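Local atomic coordinates of peptide methionine sulfoxide reductase MsrA (Treponema denticola ATCC 35405, PDB entry 5FA9), a protein that probably repairs oxidised proteins by reducing methionine sulfoxide back to methionine, as a fusion of MsrA and MsrB reductase domains. Residues Lys191-Pro196 / Ser285-Ala290. The protein carries 2 engineered substitutions. Numbering follows the deposited sequence.
Sequences KATERP and SINGAA. Engineered in segment 285-290: S285 (natural residue Cys).
The carboxylate of E194 takes two backbone N-H groups at the start of the 3-10 turn 288-290. G288 N donates to E194 OE2 at 2.8 Å, from above the carboxylate plane. A289 N donates to E194 OE1 at 3.1 Å, on the syn side and 29° out of the plane. A289 CB lies 3.5 Å from E194 OE1. E194 reaches the turn with CG between its backbone N and carbonyl carbon (chi1 69°) and the chain extended beyond. The side chain of N287 runs past it in the opposite direction, its amide plane nearly perpendicular to the carboxylate. N287 OD1 accepts E194 N at 3.1 Å, with the donor above the carbonyl plane. These bonds tie the loop after helix 182-190 to the turn that follows strand 283-286, within the MsrB (SelR) part of the fusion. A water joins N287 ND2, at 2.9 Å, to T193 OG1, at 2.7 Å. T193 CG2 lies 3.7 Å from N287 OD1. The N287 amide is also held by ND2 bonding to L268 O of the neighbouring strand 267-272. I183 and V187 of helix 182-190 pack on E194 and N287 respectively, and W232 NE1 hydrogen-bonds to E194 O.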
ATOM      1  N   LYS B 191     -15.695  27.876  19.479  1.00 51.45           N
ATOM      2  CA  LYS B 191     -15.455  26.440  19.643  1.00 45.25           C
ATOM      3  C   LYS B 191     -16.611  25.701  20.316  1.00 44.33           C
ATOM      4  O   LYS B 191     -16.400  24.672  20.960  1.00 52.21           O
ATOM      5  CB  LYS B 191     -14.174  26.196  20.448  1.00 45.84           C
ATOM      6  CG  LYS B 191     -12.952  26.941  19.948  1.00 50.58           C
ATOM      7  CD  LYS B 191     -11.725  26.551  20.757  1.00 52.28           C
ATOM      8  CE  LYS B 191     -10.667  27.639  20.730  1.00 68.04           C
ATOM      9  NZ  LYS B 191      -9.671  27.457  21.823  1.00 76.56           N
ATOM     10  N   ALA B 192     -17.826  26.218  20.169  1.00 37.01           N
ATOM     11  CA  ALA B 192     -18.991  25.569  20.758  1.00 34.08           C
ATOM     12  C   ALA B 192     -19.335  24.287  20.009  1.00 47.29           C
ATOM     13  O   ALA B 192     -18.793  24.016  18.938  1.00 53.40           O
ATOM     14  CB  ALA B 192     -20.182  26.512  20.767  1.00 41.00           C
ATOM     15  N   THR B 193     -20.241  23.503  20.582  1.00 42.97           N
ATOM     16  CA  THR B 193     -20.679  22.261  19.959  1.00 46.19           C
ATOM     17  C   THR B 193     -22.199  22.173  19.947  1.00 55.09           C
ATOM     18  O   THR B 193     -22.836  22.172  21.000  1.00 53.21           O
ATOM     19  CB  THR B 193     -20.103  21.028  20.683  1.00 46.73           C
ATOM     20  OG1 THR B 193     -18.676  21.016  20.550  1.00 45.97           O
ATOM     21  CG2 THR B 193     -20.672  19.746  20.092  1.00 50.62           C
ATOM     22  N   GLU B 194     -22.772  22.105  18.750  1.00 47.95           N
ATOM     23  CA  GLU B 194     -24.215  21.985  18.595  1.00 43.41           C
ATOM     24  C   GLU B 194     -24.700  20.691  19.241  1.00 47.32           C
ATOM     25  O   GLU B 194     -23.968  19.701  19.279  1.00 54.19           O
ATOM     26  CB  GLU B 194     -24.598  22.026  17.114  1.00 51.08           C
ATOM     27  CG  GLU B 194     -24.147  20.803  16.327  1.00 54.83           C
ATOM     28  CD  GLU B 194     -24.360  20.946  14.832  1.00 57.46           C
ATOM     29  OE1 GLU B 194     -24.592  22.081  14.366  1.00 54.10           O
ATOM     30  OE2 GLU B 194     -24.289  19.921  14.121  1.00 50.06           O
ATOM     31  N   ARG B 195     -25.926  20.698  19.753  1.00 43.42           N
ATOM     32  CA  ARG B 195     -26.469  19.505  20.386  1.00 56.44           C
ATOM     33  C   ARG B 195     -26.748  18.449  19.323  1.00 58.98           C
ATOM     34  O   ARG B 195     -27.131  18.782  18.202  1.00 61.30           O
ATOM     35  CB  ARG B 195     -27.737  19.821  21.187  1.00 57.96           C
ATOM     36  CG  ARG B 195     -27.815  21.250  21.699  1.00 66.40           C
ATOM     37  CD  ARG B 195     -29.060  21.485  22.543  1.00 74.85           C
ATOM     38  NE  ARG B 195     -30.241  20.792  22.036  1.00 89.03           N
ATOM     39  CZ  ARG B 195     -30.819  19.765  22.653  1.00 95.64           C
ATOM     40  NH1 ARG B 195     -30.323  19.309  23.795  1.00 97.21           N
ATOM     41  NH2 ARG B 195     -31.892  19.193  22.127  1.00 80.85           N
ATOM     42  N   PRO B 196     -26.526  17.170  19.669  1.00 58.35           N
ATOM     43  CA  PRO B 196     -26.685  16.033  18.755  1.00 48.60           C
ATOM     44  C   PRO B 196     -28.043  15.987  18.052  1.00 63.61           C
ATOM     45  O   PRO B 196     -29.054  16.366  18.645  1.00 59.96           O
ATOM     46  CB  PRO B 196     -26.519  14.820  19.672  1.00 56.60           C
ATOM     47  CG  PRO B 196     -25.691  15.300  20.797  1.00 61.98           C
ATOM     48  CD  PRO B 196     -26.007  16.754  20.985  1.00 54.64           C
ATOM     49  N   SER B 285     -15.955  14.221  13.054  1.00 46.16           N
ATOM     50  CA  SER B 285     -17.211  14.699  13.618  1.00 41.08           C
ATOM     51  C   SER B 285     -17.279  16.216  13.499  1.00 40.14           C
ATOM     52  O   SER B 285     -16.549  16.935  14.179  1.00 42.40           O
ATOM     53  CB  SER B 285     -17.351  14.264  15.077  1.00 39.19           C
ATOM     54  OG  SER B 285     -18.683  14.426  15.532  1.00 46.13           O
ATOM     55  N   ILE B 286     -18.158  16.695  12.625  1.00 44.20           N
ATOM     56  CA  ILE B 286     -18.216  18.115  12.298  1.00 44.90           C
ATOM     57  C   ILE B 286     -19.600  18.696  12.563  1.00 41.99           C
ATOM     58  O   ILE B 286     -20.612  18.103  12.189  1.00 42.82           O
ATOM     59  CB  ILE B 286     -17.841  18.363  10.820  1.00 41.28           C
ATOM     60  CG1 ILE B 286     -16.512  17.684  10.482  1.00 39.08           C
ATOM     61  CG2 ILE B 286     -17.779  19.854  10.520  1.00 33.74           C
ATOM     62  CD1 ILE B 286     -15.336  18.213  11.273  1.00 46.00           C
ATOM     63  N   ASN B 287     -19.639  19.853  13.215  1.00 46.50           N
ATOM     64  CA  ASN B 287     -20.893  20.561  13.436  1.00 44.29           C
ATOM     65  C   ASN B 287     -21.499  21.024  12.116  1.00 44.26           C
ATOM     66  O   ASN B 287     -20.820  21.648  11.298  1.00 41.98           O
ATOM     67  CB  ASN B 287     -20.679  21.761  14.362  1.00 42.95           C
ATOM     68  CG  ASN B 287     -20.154  21.359  15.728  1.00 44.41           C
ATOM     69  OD1 ASN B 287     -20.912  20.926  16.595  1.00 47.67           O
ATOM     70  ND2 ASN B 287     -18.850  21.509  15.926  1.00 36.31           N
ATOM     71  N   GLY B 288     -22.772  20.707  11.908  1.00 37.08           N
ATOM     72  CA  GLY B 288     -23.482  21.135  10.717  1.00 45.04           C
ATOM     73  C   GLY B 288     -23.560  22.644  10.591  1.00 53.97           C
ATOM     74  O   GLY B 288     -23.573  23.184   9.484  1.00 45.74           O
ATOM     75  N   ALA B 289     -23.609  23.324  11.733  1.00 40.87           N
ATOM     76  CA  ALA B 289     -23.686  24.780  11.772  1.00 41.83           C
ATOM     77  C   ALA B 289     -22.448  25.434  11.161  1.00 44.41           C
ATOM     78  O   ALA B 289     -22.488  26.591  10.743  1.00 44.25           O
ATOM     79  CB  ALA B 289     -23.881  25.258  13.203  1.00 49.54           C
ATOM     80  N   ALA B 290     -21.348  24.688  11.119  1.00 38.42           N
ATOM     81  CA  ALA B 290     -20.099  25.195  10.564  1.00 40.02           C
ATOM     82  C   ALA B 290     -20.017  24.966   9.058  1.00 50.73           C
ATOM     83  O   ALA B 290     -19.075  25.416   8.404  1.00 40.88           O
ATOM     84  CB  ALA B 290     -18.912  24.547  11.261  1.00 36.05           C
TER
HETATM   85  O   HOH W   1     -17.233  20.958  18.249  1.00 42.74           O